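Local coordinates for major capsid protein (Faustovirus, PDB 5J7O) that forms the capsid shell of a large double-stranded DNA virus, folding as a double jelly-roll that assembles into trimers, at the interface of chains A and B. Sequence-based numbering; all coordinates share one arbitrary frame. Chains: chain A/B, major capsid protein.

The interface of chains A and B. Residues chain A 19-20, 55, 58; chain B 65-66, 68-69.
A:Met20 lies over one face of the B:Phe66 ring in this apolar patch between two subunits of a double jelly-roll capsid trimer. An N-terminal segment of chain A, at the end of helix 14-19, and a later loop of the same chain meet the stretch of chain B that runs into strand 69-76. The CH-pi contact is made by CG of A:Met20, displaced toward the rim and 3.4 Å from CZ of B:Phe66. With chi2 extended (168°), the sulfur SD continues past CG to the CZ end of the ring and meets the methyl CB of B:Ala68.

CG of B:Phe66 stands between its own backbone N and carbonyl carbon (chi1 61°), which places the ring against side chains of A:Ile19, A:Met20 and A:Leu58. A:Ile19 runs alongside it, its branch methyl CG2 3.5 Å from CE1 of B:Phe66. From A:Leu58 comes CD1, 3.7 Å from CD2 of the ring and equally near CG of B:Met69, whose side chain crosses A:Leu58 roughly at right angles.

A second CH-pi contact joins B:Pro65 and A:His55: the pyrrolidine CG sits over the middle of the imidazole, 3.7 Å from CD2 of A:His55. Within chain A, NE2 of A:His55 hydrogen-bonds to the backbone O of A:Met20 at 2.8 Å, nearly in the imidazole plane but bent (116° at the hydrogen). This link ties the two chain A segments together and probably helps hold the imidazole face toward B:Pro65. No hydrogen bond crosses here.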
# COMPACT_ATOMS: atom_id res chain seq x y z
N ILE A 19 15.11 -13.83 35.31
CA ILE A 19 14.66 -13.99 33.93
C ILE A 19 14.81 -15.44 33.50
O ILE A 19 13.99 -15.97 32.74
CB ILE A 19 15.43 -13.05 32.98
CG1 ILE A 19 15.18 -11.59 33.38
CG2 ILE A 19 15.00 -13.26 31.54
CD1 ILE A 19 15.93 -10.60 32.51
N MET A 20 15.86 -16.11 33.99
CA MET A 20 16.14 -17.48 33.59
C MET A 20 16.20 -18.47 34.74
O MET A 20 15.93 -19.65 34.52
CB MET A 20 17.46 -17.54 32.81
CG MET A 20 17.40 -16.84 31.46
SD MET A 20 19.02 -16.60 30.71
CE MET A 20 19.86 -15.70 32.00
N HIS A 55 10.27 -23.89 34.18
CA HIS A 55 10.94 -23.19 33.10
C HIS A 55 10.33 -23.54 31.75
O HIS A 55 9.80 -24.63 31.56
CB HIS A 55 12.44 -23.51 33.09
CG HIS A 55 13.20 -22.93 34.23
ND1 HIS A 55 12.98 -23.30 35.54
CD2 HIS A 55 14.17 -21.98 34.27
CE1 HIS A 55 13.79 -22.62 36.33
NE2 HIS A 55 14.52 -21.81 35.59
N LEU A 58 12.53 -22.88 25.04
CA LEU A 58 12.38 -22.05 23.85
C LEU A 58 12.53 -22.87 22.58
O LEU A 58 11.82 -22.63 21.59
CB LEU A 58 13.37 -20.89 23.88
CG LEU A 58 12.96 -19.76 24.82
CD1 LEU A 58 13.93 -18.59 24.72
CD2 LEU A 58 11.54 -19.30 24.52
N PRO B 65 10.38 -18.39 33.51
CA PRO B 65 11.78 -18.30 33.11
C PRO B 65 12.07 -19.30 32.01
O PRO B 65 11.52 -20.40 31.98
CB PRO B 65 12.54 -18.64 34.40
CG PRO B 65 11.59 -19.50 35.16
CD PRO B 65 10.22 -18.96 34.86
N PHE B 66 12.93 -18.92 31.07
CA PHE B 66 13.30 -19.80 29.98
C PHE B 66 14.64 -20.47 30.27
O PHE B 66 15.54 -19.84 30.84
CB PHE B 66 13.34 -19.07 28.64
CG PHE B 66 14.35 -17.95 28.57
CD1 PHE B 66 14.04 -16.70 29.07
CD2 PHE B 66 15.58 -18.14 27.96
CE1 PHE B 66 14.96 -15.66 28.99
CE2 PHE B 66 16.49 -17.11 27.87
CZ PHE B 66 16.18 -15.87 28.39
N ALA B 68 18.13 -21.27 29.88
CA ALA B 68 19.08 -20.29 29.36
C ALA B 68 19.52 -20.64 27.94
O ALA B 68 19.89 -21.78 27.65
CB ALA B 68 20.30 -20.21 30.28
N MET B 69 19.45 -19.64 27.06
CA MET B 69 19.84 -19.83 25.67
C MET B 69 20.35 -18.52 25.11
O MET B 69 20.05 -17.43 25.62
CB MET B 69 18.68 -20.37 24.82
CG MET B 69 17.49 -19.43 24.67
SD MET B 69 17.67 -18.15 23.40
CE MET B 69 18.33 -19.10 22.04